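Local coordinates for protein probable mRNA-capping enzyme (Acanthamoeba polyphaga mimivirus, PDB 3BGY) that removes the terminal phosphate from the 5'-triphosphate end of mRNA through this N-terminal triphosphatase domain, the first step of cap synthesis by a multifunctional enzyme, at residues T61-N64 against K65-S68; N90-Q93 against I94-I98; T99-S102 against K103-S106; S110-I113 against V114-P118; I221-L224 against E225-L229. All coordinates share one frame; numbering follows the deposited sequence. Where two conformers were deposited one is given.

Contact 1 of 5, residues T61-N64 against K65-S68; sequences TPEN and KIES. With ACT (acetate ion), chain E.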
loop_
_atom_site.group_PDB
_atom_site.type_symbol
_atom_site.label_atom_id
_atom_site.label_comp_id
_atom_site.label_asym_id
_atom_site.label_seq_id
_atom_site.Cartn_x
_atom_site.Cartn_y
_atom_site.Cartn_z
ATOM N N THR A 61 9.225 -19.218 -1.687
ATOM C CA THR A 61 8.018 -18.991 -2.482
ATOM C C THR A 61 8.151 -19.422 -3.931
ATOM O O THR A 61 9.074 -18.986 -4.622
ATOM C CB THR A 61 7.559 -17.505 -2.396
ATOM O OG1 THR A 61 7.493 -17.134 -1.014
ATOM C CG2 THR A 61 6.174 -17.280 -3.004
ATOM N N PRO A 62 7.198 -20.252 -4.420
ATOM C CA PRO A 62 7.288 -20.684 -5.826
ATOM C C PRO A 62 7.181 -19.477 -6.748
ATOM O O PRO A 62 6.474 -18.533 -6.451
ATOM C CB PRO A 62 6.115 -21.664 -5.977
ATOM C CG PRO A 62 5.227 -21.427 -4.811
ATOM C CD PRO A 62 6.138 -20.983 -3.700
ATOM N N GLU A 63 7.960 -19.482 -7.826
ATOM C CA GLU A 63 7.987 -18.373 -8.762
ATOM C C GLU A 63 6.636 -17.831 -9.245
ATOM O O GLU A 63 6.488 -16.629 -9.387
ATOM C CB GLU A 63 8.902 -18.731 -9.943
ATOM C CG GLU A 63 9.615 -17.549 -10.598
ATOM C CD GLU A 63 10.453 -16.717 -9.629
ATOM O OE1 GLU A 63 11.318 -17.288 -8.934
ATOM O OE2 GLU A 63 10.235 -15.487 -9.571
ATOM N N ASN A 64 5.627 -18.697 -9.403
ATOM C CA ASN A 64 4.298 -18.265 -9.865
ATOM C C ASN A 64 3.565 -17.420 -8.818
ATOM O O ASN A 64 2.611 -16.729 -9.134
ATOM C CB ASN A 64 3.380 -19.461 -10.180
ATOM C CG ASN A 64 3.689 -20.147 -11.508
ATOM O OD1 ASN A 64 4.093 -19.522 -12.479
ATOM N ND2 ASN A 64 3.422 -21.442 -11.559
ATOM N N LYS A 65 4.039 -17.488 -7.574
ATOM C CA LYS A 65 3.428 -16.760 -6.476
ATOM C C LYS A 65 4.235 -15.538 -6.042
ATOM O O LYS A 65 3.935 -14.937 -4.996
ATOM C CB LYS A 65 3.205 -17.733 -5.308
ATOM C CG LYS A 65 2.322 -18.938 -5.683
ATOM C CD LYS A 65 0.904 -18.506 -5.959
ATOM C CE LYS A 65 -0.005 -19.687 -6.255
ATOM N NZ LYS A 65 -1.353 -19.230 -6.680
ATOM N N ILE A 66 5.258 -15.187 -6.836
ATOM C CA ILE A 66 6.088 -13.997 -6.570
ATOM C C ILE A 66 5.750 -12.953 -7.630
ATOM O O ILE A 66 5.653 -13.263 -8.821
ATOM C CB ILE A 66 7.629 -14.281 -6.642
ATOM C CG1 ILE A 66 8.044 -15.371 -5.643
ATOM C CG2 ILE A 66 8.417 -13.004 -6.356
ATOM C CD1 ILE A 66 9.505 -15.816 -5.729
ATOM N N GLU A 67 5.575 -11.710 -7.210
ATOM C CA GLU A 67 5.314 -10.636 -8.164
ATOM C C GLU A 67 6.231 -9.488 -7.731
ATOM O O GLU A 67 6.313 -9.166 -6.540
ATOM C CB GLU A 67 3.849 -10.196 -8.114
ATOM C CG GLU A 67 3.435 -9.232 -9.223
ATOM C CD GLU A 67 1.991 -8.787 -9.084
ATOM O OE1 GLU A 67 1.093 -9.633 -9.273
ATOM O OE2 GLU A 67 1.758 -7.598 -8.769
ATOM N N SER A 68 6.971 -8.915 -8.675
ATOM C CA SER A 68 7.836 -7.799 -8.315
ATOM C C SER A 68 7.616 -6.693 -9.317
ATOM O O SER A 68 7.434 -6.957 -10.504
ATOM C CB SER A 68 9.315 -8.181 -8.219
ATOM O OG SER A 68 9.772 -8.828 -9.382
HETATM C C ACT E . 8.843 -8.862 -12.624
HETATM O O ACT E . 7.778 -8.348 -13.255
HETATM O OXT ACT E . 9.368 -8.246 -11.746
HETATM C CH3 ACT E . 9.381 -10.202 -13.005
HETATM O O HOH W 1 -0.518 -18.015 -9.262
#
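Ile66 spreads its CG1 branch over the turn formed by residues 61-64. Its CD1 end lies 3.4 Å from Thr61 O. Its CG1 meets Thr61 CG2 at 3.8 Å. On the side of Glu63, CD1 also touches the carboxylate, 3.9 Å from Glu63 OE2. The Glu63 chain is bent at its second torsion (chi2 56°), and this brings the acid end back toward Ile66. Lys65 crosses the proline ring at a slant, with Lys65 CG 3.9 Å from Pro62 CG. Two backbone bonds close the turn, both from residue i+3 to residue i. Lys65 N donates to Pro62 O at 2.9 Å, and Ile66 N donates to Glu63 O at 3.2 Å. One water accepts from Lys65 NZ at 3.0 Å and makes a weak bond to Asn64 O. Beyond the turn, an acetate ion, probably from the crystallisation liquor, lies beside Ser68. Thr61 OG1 bonds back to Tyr57 O of helix 47-60. The turn thus carries the chain from that helix into barrel strand 66-77. Thr61 before the strand and Ile66 at its start both rest on Phe180 of the neighbouring strand 169-183.

Contact 2 of 5, residues N90-Q93 against I94-I98; sequences NQEQ and IGEFI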
loop_
_atom_site.group_PDB
_atom_site.type_symbol
_atom_site.label_atom_id
_atom_site.label_comp_id
_atom_site.label_asym_id
_atom_site.label_seq_id
_atom_site.Cartn_x
_atom_site.Cartn_y
_atom_site.Cartn_z
ATOM N N ASN A 90 4.125 1.319 -16.060
ATOM C CA ASN A 90 4.918 1.259 -17.296
ATOM C C ASN A 90 6.151 2.173 -17.141
ATOM O O ASN A 90 6.005 3.368 -16.972
ATOM C CB ASN A 90 4.029 1.670 -18.470
ATOM C CG ASN A 90 4.766 1.651 -19.787
ATOM O OD1 ASN A 90 5.443 2.610 -20.129
ATOM N ND2 ASN A 90 4.671 0.543 -20.506
ATOM N N GLN A 91 7.353 1.594 -17.225
ATOM C CA GLN A 91 8.606 2.348 -17.045
ATOM C C GLN A 91 8.849 3.501 -18.004
ATOM O O GLN A 91 9.350 4.547 -17.590
ATOM C CB GLN A 91 9.820 1.405 -16.984
ATOM C CG GLN A 91 9.655 0.188 -16.051
ATOM C CD GLN A 91 9.350 0.563 -14.605
ATOM O OE1 GLN A 91 10.152 1.232 -13.942
ATOM N NE2 GLN A 91 8.163 0.169 -14.126
ATOM N N GLU A 92 8.414 3.345 -19.258
ATOM C CA GLU A 92 8.552 4.398 -20.257
ATOM C C GLU A 92 7.615 5.572 -19.899
ATOM O O GLU A 92 8.027 6.729 -19.966
ATOM C CB GLU A 92 8.236 3.844 -21.655
ATOM C CG GLU A 92 8.500 4.822 -22.806
ATOM C CD GLU A 92 8.414 4.188 -24.193
ATOM O OE1 GLU A 92 8.022 3.005 -24.322
ATOM O OE2 GLU A 92 8.748 4.890 -25.168
ATOM N N GLN A 93 6.417 5.245 -19.397
ATOM C CA GLN A 93 5.408 6.237 -18.996
ATOM C C GLN A 93 5.862 7.016 -17.743
ATOM O O GLN A 93 5.623 8.227 -17.655
ATOM C CB GLN A 93 4.052 5.551 -18.755
ATOM C CG GLN A 93 2.920 6.522 -18.395
ATOM C CD GLN A 93 1.534 5.951 -18.597
ATOM O OE1 GLN A 93 1.324 4.735 -18.548
ATOM N NE2 GLN A 93 0.575 6.835 -18.855
ATOM N N ILE A 94 6.542 6.325 -16.822
ATOM C CA ILE A 94 7.085 6.933 -15.584
ATOM C C ILE A 94 8.124 7.994 -15.988
ATOM O O ILE A 94 8.053 9.143 -15.539
ATOM C CB ILE A 94 7.765 5.868 -14.659
ATOM C CG1 ILE A 94 6.728 4.892 -14.090
ATOM C CG2 ILE A 94 8.508 6.557 -13.464
ATOM C CD1 ILE A 94 7.318 3.641 -13.444
ATOM N N GLY A 95 9.011 7.609 -16.910
ATOM C CA GLY A 95 10.057 8.494 -17.408
ATOM C C GLY A 95 9.493 9.693 -18.134
ATOM O O GLY A 95 9.971 10.813 -17.953
ATOM N N GLU A 96 8.429 9.458 -18.908
ATOM C CA GLU A 96 7.748 10.507 -19.666
ATOM C C GLU A 96 7.052 11.494 -18.750
ATOM O O GLU A 96 7.103 12.698 -18.984
ATOM C CB GLU A 96 6.751 9.911 -20.649
ATOM C CG GLU A 96 7.398 9.375 -21.916
ATOM C CD GLU A 96 6.382 8.981 -22.969
ATOM O OE1 GLU A 96 5.429 9.757 -23.207
ATOM O OE2 GLU A 96 6.543 7.899 -23.568
ATOM N N PHE A 97 6.459 10.973 -17.675
ATOM C CA PHE A 97 5.779 11.799 -16.689
ATOM C C PHE A 97 6.793 12.723 -15.998
ATOM O O PHE A 97 6.540 13.915 -15.873
ATOM C CB PHE A 97 5.065 10.916 -15.657
ATOM C CG PHE A 97 4.428 11.687 -14.522
ATOM C CD1 PHE A 97 3.179 12.292 -14.676
ATOM C CD2 PHE A 97 5.113 11.851 -13.306
ATOM C CE1 PHE A 97 2.606 13.062 -13.628
ATOM C CE2 PHE A 97 4.558 12.619 -12.247
ATOM C CZ PHE A 97 3.309 13.225 -12.410
ATOM N N ILE A 98 7.901 12.151 -15.523
ATOM C CA ILE A 98 8.942 12.915 -14.834
ATOM C C ILE A 98 9.544 14.013 -15.712
ATOM O O ILE A 98 9.605 15.160 -15.284
ATOM C CB ILE A 98 10.061 11.995 -14.263
ATOM C CG1 ILE A 98 9.482 11.113 -13.149
ATOM C CG2 ILE A 98 11.269 12.833 -13.718
ATOM C CD1 ILE A 98 10.408 10.023 -12.666
#
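Gln93 O takes the backbone N-H of Phe97 at 2.9 Å. One turn earlier, Asn90 OD1 takes the N-H of Gln93, also at 2.9 Å. This side-chain bond lies in the plane of the amide carbonyl. The Asn90 CG stands anti to its own backbone N (chi1 179°), which turns OD1 toward Gln93 N. This is an N-cap: Asn90 closes the start of helix 91-101, which lies outside the barrel against strand 66-77. Regular i to i+4 bonds begin with Ile94 N to Asn90 O at 3.0 Å. Gln91 and Ile94 run side by side and point the same way. The Ile94 CD1 methyl packs against the Gln91 amide, 3.6 Å from NE2. That amide is held by Asn70 O and Phe89 O, both bonded to NE2. Ile94 also leans on Leu72, and its CG1 comes within 3.3 Å of Asn90 O. Glu92 and Glu96 form a second side-by-side pair, one turn apart on an exposed side. Their OE2 atoms are 4.1 Å apart, with the carboxylate planes turned 72° from each other. These like charges probably disfavour a closer approach. Glu96 keeps its CG against the backbone, 3.3 Å from Glu92 O.

Contact 3 of 5, residues T99-S102 against K103-S106; sequences TKFS and KASS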
loop_
_atom_site.group_PDB
_atom_site.type_symbol
_atom_site.label_atom_id
_atom_site.label_comp_id
_atom_site.label_asym_id
_atom_site.label_seq_id
_atom_site.Cartn_x
_atom_site.Cartn_y
_atom_site.Cartn_z
ATOM N N THR A 99 9.946 13.669 -16.936
ATOM C CA THR A 99 10.536 14.646 -17.851
ATOM C C THR A 99 9.560 15.759 -18.238
ATOM O O THR A 99 9.932 16.939 -18.220
ATOM C CB THR A 99 11.107 13.986 -19.138
ATOM O OG1 THR A 99 10.085 13.231 -19.797
ATOM C CG2 THR A 99 12.267 13.072 -18.807
ATOM N N LYS A 100 8.305 15.386 -18.501
ATOM C CA LYS A 100 7.269 16.350 -18.894
ATOM C C LYS A 100 6.784 17.254 -17.755
ATOM O O LYS A 100 6.634 18.461 -17.949
ATOM C CB LYS A 100 6.062 15.635 -19.526
ATOM C CG LYS A 100 5.016 16.574 -20.163
ATOM C CD LYS A 100 3.894 15.832 -20.883
ATOM C CE LYS A 100 2.918 16.824 -21.537
ATOM N NZ LYS A 100 1.818 16.162 -22.294
ATOM N N PHE A 101 6.561 16.675 -16.575
ATOM C CA PHE A 101 6.045 17.437 -15.439
ATOM C C PHE A 101 7.011 17.939 -14.359
ATOM O O PHE A 101 6.560 18.565 -13.402
ATOM C CB PHE A 101 4.863 16.687 -14.795
ATOM C CG PHE A 101 3.668 16.543 -15.702
ATOM C CD1 PHE A 101 2.702 17.570 -15.783
ATOM C CD2 PHE A 101 3.506 15.396 -16.499
ATOM C CE1 PHE A 101 1.591 17.467 -16.643
ATOM C CE2 PHE A 101 2.389 15.274 -17.374
ATOM C CZ PHE A 101 1.434 16.317 -17.443
ATOM N N SER A 102 8.322 17.740 -14.548
ATOM C CA SER A 102 9.370 18.171 -13.589
ATOM C C SER A 102 9.317 19.643 -13.162
ATOM O O SER A 102 9.618 19.969 -12.009
ATOM C CB SER A 102 10.775 17.895 -14.153
ATOM O OG SER A 102 11.333 16.705 -13.618
ATOM N N LYS A 103 8.953 20.507 -14.111
ATOM C CA LYS A 103 8.855 21.955 -13.904
ATOM C C LYS A 103 7.427 22.496 -14.107
ATOM O O LYS A 103 7.227 23.716 -14.157
ATOM C CB LYS A 103 9.840 22.684 -14.851
ATOM C CG LYS A 103 11.305 22.239 -14.730
ATOM C CD LYS A 103 12.241 22.969 -15.687
ATOM C CE LYS A 103 13.651 22.385 -15.603
ATOM N NZ LYS A 103 14.679 23.219 -16.296
ATOM N N ALA A 104 6.438 21.601 -14.223
ATOM C CA ALA A 104 5.030 22.002 -14.429
ATOM C C ALA A 104 4.338 22.438 -13.137
ATOM O O ALA A 104 4.795 22.090 -12.041
ATOM C CB ALA A 104 4.240 20.879 -15.081
ATOM N N SER A 105 3.223 23.163 -13.259
ATOM C CA SER A 105 2.491 23.632 -12.071
ATOM C C SER A 105 1.766 22.473 -11.385
ATOM O O SER A 105 1.396 21.503 -12.048
ATOM C CB SER A 105 1.484 24.731 -12.425
ATOM O OG SER A 105 0.294 24.197 -12.979
ATOM N N SER A 106 1.505 22.591 -10.082
ATOM C CA SER A 106 0.802 21.520 -9.377
ATOM C C SER A 106 -0.640 21.340 -9.899
ATOM O O SER A 106 -1.153 20.216 -9.954
ATOM C CB SER A 106 0.837 21.723 -7.863
ATOM O OG SER A 106 -0.034 22.741 -7.467
HETATM O O HOH W 2 7.889 20.507 -16.862
#
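Ala104 CB sits against the Phe101 side chain, 3.7 Å from ring atom CD1. The methyl approaches the ring obliquely. It also lies 3.7 Å from Phe101 O, so one small group touches both the ring and the backbone of the same residue. The backbone bond beneath this contact runs from Ala104 N to Phe101 O at 3.1 Å. Its donor stands well above the carbonyl plane, 72° out of it. Phe101 CG lies opposite its carbonyl carbon and beside the backbone N (chi1 -64°). Lys100 CG lies over one face of that ring, 4.0 Å above the plane and displaced toward the rim. A water bridges two backbone groups beside the turn. It donates to Lys100 O at 2.6 Å and accepts from Lys103 N at 2.9 Å. The water thus ties Lys100 to a residue three positions on.

The next shell places the ring and the turn. Phe101 meets the rings of Phe97 and Tyr112 and touches Ile199 of a loop. Ser102 OG bonds to Ile98 O, back along helix 91-101. On the far side of the turn, Ser105 is the N-cap of the next helix, and its OG bonds to Asp108 N. Lys103 extends away from the turn. The whole is a type I beta turn from Phe101 to Ala104, in the short link between helix 91-101 and helix 106-115, outside the barrel.

Contact 4 of 5, residues S110-I113 against V114-P118; sequences SRYI and VSLDP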
loop_
_atom_site.group_PDB
_atom_site.type_symbol
_atom_site.label_atom_id
_atom_site.label_comp_id
_atom_site.label_asym_id
_atom_site.label_seq_id
_atom_site.Cartn_x
_atom_site.Cartn_y
_atom_site.Cartn_z
ATOM N N SER A 110 -2.255 17.906 -11.246
ATOM C CA SER A 110 -3.512 17.370 -10.716
ATOM C C SER A 110 -4.541 17.116 -11.812
ATOM O O SER A 110 -5.158 16.052 -11.860
ATOM C CB SER A 110 -4.121 18.304 -9.681
ATOM O OG SER A 110 -3.293 18.421 -8.547
ATOM N N ARG A 111 -4.603 18.040 -12.770
ATOM C CA ARG A 111 -5.577 17.935 -13.868
ATOM C C ARG A 111 -5.215 16.753 -14.771
ATOM O O ARG A 111 -6.099 16.006 -15.178
ATOM C CB ARG A 111 -5.644 19.252 -14.641
ATOM C CG ARG A 111 -6.551 20.257 -13.958
ATOM C CD ARG A 111 -6.604 21.562 -14.747
ATOM N NE ARG A 111 -5.335 22.277 -14.671
ATOM C CZ ARG A 111 -4.995 23.314 -15.434
ATOM N NH1 ARG A 111 -5.826 23.769 -16.362
ATOM N NH2 ARG A 111 -3.844 23.936 -15.214
ATOM N N TYR A 112 -3.914 16.533 -14.960
ATOM C CA TYR A 112 -3.406 15.412 -15.755
ATOM C C TYR A 112 -3.730 14.114 -15.021
ATOM O O TYR A 112 -4.256 13.173 -15.617
ATOM C CB TYR A 112 -1.888 15.522 -16.010
ATOM C CG TYR A 112 -1.256 14.284 -16.674
ATOM C CD1 TYR A 112 -1.368 14.064 -18.070
ATOM C CD2 TYR A 112 -0.575 13.305 -15.898
ATOM C CE1 TYR A 112 -0.811 12.895 -18.681
ATOM C CE2 TYR A 112 -0.023 12.130 -16.504
ATOM C CZ TYR A 112 -0.148 11.942 -17.886
ATOM O OH TYR A 112 0.387 10.809 -18.461
ATOM N N ILE A 113 -3.470 14.090 -13.711
ATOM C CA ILE A 113 -3.736 12.886 -12.914
ATOM C C ILE A 113 -5.212 12.443 -12.934
ATOM O O ILE A 113 -5.497 11.261 -13.190
ATOM C CB ILE A 113 -3.152 13.033 -11.456
ATOM C CG1 ILE A 113 -1.630 13.130 -11.513
ATOM C CG2 ILE A 113 -3.566 11.859 -10.541
ATOM C CD1 ILE A 113 -0.890 11.897 -12.089
ATOM N N VAL A 114 -6.142 13.373 -12.727
ATOM C CA VAL A 114 -7.563 13.020 -12.761
ATOM C C VAL A 114 -8.098 12.750 -14.180
ATOM O O VAL A 114 -9.197 12.216 -14.326
ATOM C CB VAL A 114 -8.494 14.038 -12.020
ATOM C CG1 VAL A 114 -8.114 14.129 -10.554
ATOM C CG2 VAL A 114 -8.484 15.421 -12.691
ATOM N N SER A 115 -7.301 13.067 -15.202
ATOM C CA SER A 115 -7.707 12.849 -16.600
ATOM C C SER A 115 -7.386 11.436 -17.073
ATOM O O SER A 115 -7.960 10.969 -18.055
ATOM C CB SER A 115 -7.027 13.861 -17.538
ATOM O OG SER A 115 -5.710 13.454 -17.917
ATOM N N LEU A 116 -6.454 10.772 -16.384
ATOM C CA LEU A 116 -6.043 9.426 -16.740
ATOM C C LEU A 116 -7.124 8.387 -16.593
ATOM O O LEU A 116 -7.904 8.396 -15.644
ATOM C CB LEU A 116 -4.799 8.983 -15.937
ATOM C CG LEU A 116 -3.450 9.659 -16.226
ATOM C CD1 LEU A 116 -2.374 9.115 -15.284
ATOM C CD2 LEU A 116 -3.041 9.404 -17.682
ATOM N N ASP A 117 -7.185 7.522 -17.598
ATOM C CA ASP A 117 -8.112 6.408 -17.628
ATOM C C ASP A 117 -7.339 5.202 -17.083
ATOM O O ASP A 117 -6.145 5.055 -17.364
ATOM C CB ASP A 117 -8.557 6.112 -19.069
ATOM C CG ASP A 117 -9.569 7.108 -19.590
ATOM O OD1 ASP A 117 -10.432 7.564 -18.805
ATOM O OD2 ASP A 117 -9.514 7.411 -20.799
ATOM N N PRO A 118 -7.995 4.353 -16.270
ATOM C CA PRO A 118 -7.346 3.169 -15.703
ATOM C C PRO A 118 -7.128 2.088 -16.763
ATOM O O PRO A 118 -7.866 2.022 -17.754
ATOM C CB PRO A 118 -8.333 2.716 -14.643
ATOM C CG PRO A 118 -9.658 3.193 -15.193
ATOM C CD PRO A 118 -9.352 4.530 -15.718
HETATM O O HOH W 3 -7.629 9.419 -13.214
#
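The Tyr112 ring has Leu116 over one face, with Leu116 CG 4.2 Å above the plane and displaced toward the rim. The two side chains cross at a slant. Both leucine methyls lie toward the hydroxyl end: Leu116 CD2 is 3.9 Å from Tyr112 CZ, and CD1 lies near CE2. Ser115 OG approaches the ring only obliquely. Phe97 and Gln93 of helix 91-101 also pack against Tyr112. Tyr112 CG is anti to the backbone N (chi1 172°), and its ring leans forward along the helix toward Leu116.

Tyr112 O is gripped twice by Ser115. The hydroxyl OG donates to it at 2.7 Å, tilted 19° from the carbonyl plane. Ser115 N donates to it at 3.1 Å from well above that plane. Leu116 N adds weak bonds to Tyr112 O and Ile113 O. A water donates to both Ile113 O, at 2.8 Å, and Leu116 O, at 2.7 Å. Lys161 NZ bonds to Val114 O and Leu116 O. Upstream, the helix still has a regular bond from Val114 N to Ser110 O at 3.0 Å. On the buried side, Ile113 packs on Ile74, Leu76 and Val86 of the barrel. The arrangement is the weakly bonded last turn of helix 106-115, where i to i+3 bonds, a serine hydroxyl and a water join in before the chain runs on to strand 122-136.

Contact 5 of 5, residues I221-L224 against E225-L229; sequences INTL and ESELL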
loop_
_atom_site.group_PDB
_atom_site.type_symbol
_atom_site.label_atom_id
_atom_site.label_comp_id
_atom_site.label_asym_id
_atom_site.label_seq_id
_atom_site.Cartn_x
_atom_site.Cartn_y
_atom_site.Cartn_z
ATOM N N ILE A 221 -8.740 -15.082 13.329
ATOM C CA ILE A 221 -7.676 -14.331 13.996
ATOM C C ILE A 221 -6.521 -15.200 14.511
ATOM O O ILE A 221 -5.377 -14.743 14.616
ATOM C CB ILE A 221 -8.250 -13.482 15.122
ATOM C CG1 ILE A 221 -7.207 -12.462 15.604
ATOM C CG2 ILE A 221 -8.759 -14.365 16.233
ATOM C CD1 ILE A 221 -7.717 -11.518 16.642
ATOM N N ASN A 222 -6.834 -16.456 14.852
ATOM C CA ASN A 222 -5.804 -17.354 15.347
ATOM C C ASN A 222 -4.833 -17.721 14.224
ATOM O O ASN A 222 -3.643 -17.872 14.458
ATOM C CB ASN A 222 -6.436 -18.569 16.026
ATOM C CG ASN A 222 -7.162 -18.172 17.290
ATOM O OD1 ASN A 222 -6.516 -17.845 18.293
ATOM N ND2 ASN A 222 -8.478 -18.065 17.217
ATOM N N THR A 223 -5.368 -17.839 13.005
ATOM C CA THR A 223 -4.520 -18.072 11.815
ATOM C C THR A 223 -3.652 -16.808 11.558
ATOM O O THR A 223 -2.437 -16.917 11.263
ATOM C CB THR A 223 -5.415 -18.375 10.606
ATOM O OG1 THR A 223 -6.258 -19.465 10.950
ATOM C CG2 THR A 223 -4.616 -18.750 9.369
ATOM N N LEU A 224 -4.250 -15.623 11.720
ATOM C CA LEU A 224 -3.522 -14.359 11.534
ATOM C C LEU A 224 -2.390 -14.247 12.543
ATOM O O LEU A 224 -1.261 -13.926 12.163
ATOM C CB LEU A 224 -4.459 -13.164 11.687
ATOM C CG LEU A 224 -3.850 -11.750 11.650
ATOM C CD1 LEU A 224 -3.322 -11.449 10.253
ATOM C CD2 LEU A 224 -4.867 -10.728 12.063
ATOM N N GLU A 225 -2.669 -14.620 13.800
ATOM C CA GLU A 225 -1.656 -14.524 14.860
ATOM C C GLU A 225 -0.501 -15.464 14.551
ATOM O O GLU A 225 0.657 -15.069 14.681
ATOM C CB GLU A 225 -2.276 -14.840 16.234
ATOM C CG GLU A 225 -1.461 -14.372 17.415
ATOM C CD GLU A 225 -2.257 -14.373 18.724
ATOM O OE1 GLU A 225 -3.217 -15.157 18.867
ATOM O OE2 GLU A 225 -1.933 -13.556 19.604
ATOM N N SER A 226 -0.802 -16.675 14.060
ATOM C CA SER A 226 0.240 -17.646 13.686
ATOM C C SER A 226 1.081 -17.109 12.528
ATOM O O SER A 226 2.298 -17.240 12.528
ATOM C CB SER A 226 -0.368 -18.974 13.260
ATOM O OG SER A 226 -0.961 -19.620 14.365
ATOM N N GLU A 227 0.423 -16.457 11.569
ATOM C CA GLU A 227 1.150 -15.892 10.421
ATOM C C GLU A 227 2.025 -14.713 10.852
ATOM O O GLU A 227 3.169 -14.592 10.406
ATOM C CB GLU A 227 0.188 -15.481 9.299
ATOM C CG GLU A 227 -0.335 -16.684 8.542
ATOM C CD GLU A 227 -1.211 -16.350 7.345
ATOM O OE1 GLU A 227 -1.284 -15.168 6.946
ATOM O OE2 GLU A 227 -1.842 -17.294 6.811
ATOM N N LEU A 228 1.547 -13.910 11.802
ATOM C CA LEU A 228 2.337 -12.767 12.264
ATOM C C LEU A 228 3.545 -13.250 13.070
ATOM O O LEU A 228 4.610 -12.652 12.988
ATOM C CB LEU A 228 1.499 -11.797 13.090
ATOM C CG LEU A 228 0.339 -11.125 12.359
ATOM C CD1 LEU A 228 -0.379 -10.190 13.283
ATOM C CD2 LEU A 228 0.838 -10.403 11.137
ATOM N N LEU A 229 3.363 -14.336 13.835
ATOM C CA LEU A 229 4.466 -14.920 14.609
ATOM C C LEU A 229 5.568 -15.427 13.674
ATOM O O LEU A 229 6.745 -15.237 13.960
ATOM C CB LEU A 229 3.974 -16.051 15.514
ATOM C CG LEU A 229 3.360 -15.583 16.835
ATOM C CD1 LEU A 229 2.780 -16.771 17.581
ATOM C CD2 LEU A 229 4.412 -14.845 17.681
HETATM O O HOH W 4 -3.782 -17.682 18.413
HETATM O O HOH W 5 -2.459 -19.026 16.662
#
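Residues 221-229 form regular alpha helix, with four i to i+4 bonds across the contact, from Glu225 N to Ile221 O at 2.8 Å through Leu228 N to Leu224 O, also 2.8 Å. Leu224 and Leu228 make the apolar side. They cross at a slant, and Leu228 CD1 meets Leu224 CG at 4.1 Å. The Leu228 CG stands beside its own backbone N (chi1 -63°), and with this torsion it lies close over the preceding turn, 3.2 Å from Leu224 O. Both leucines rest on Val40 of strand 36-42 and Leu213 of strand 208-215. Ile221 faces helix 17-32.

Thr223 and Glu227 lie side by side and point the same way. Thr223 CG2 is 4.0 Å from Glu227 OE2, a contact of methyl with acid. The carboxylate itself is held by Asn183 ND2 and Ser186 OG. The Asn222 and Glu225 side chains are joined by a water, not by a direct bond. It donates to Asn222 OD1 at 2.7 Å and to Glu225 OE1 at 2.6 Å. The other carboxylate oxygen of Glu225 accepts from Ile14 N and Phe15 N, and Asn222 ND2 binds Asp220 OD1 and Tyr20 OH. A second water donates to Asn222 O and lies 2.8 Å from Ser226 OG. The chemistry therefore divides around the helix: leucines seal it to the barrel strands, while its two fixed carboxylates tie it to the N-terminal segment and to strands 169-183 and 186-196. These bonds probably stabilise the acids in their ionised form.

Contacts 2, 3 and 4 belong to one helical pair. Contacts 2 and 3 share helix 91-101, and contact 4 lies on helix 106-115. Aromatic side chains join the two helices. Contact 5 is on the opposite side of the chain's centre from them, about 39 Å from contact 2 between centres. Contacts 1 and 3 are surface turns, each leaving a helix, but contact 1 enters a barrel strand and contact 3 a second helix. Contacts 2, 4 and 5 are partly buried, with apolar residues turned to the barrel. Their polar chemistry differs: an asparagine cap in contact 2, a weakly bonded last turn with a water in contact 4, and carboxylates with outside partners in contact 5.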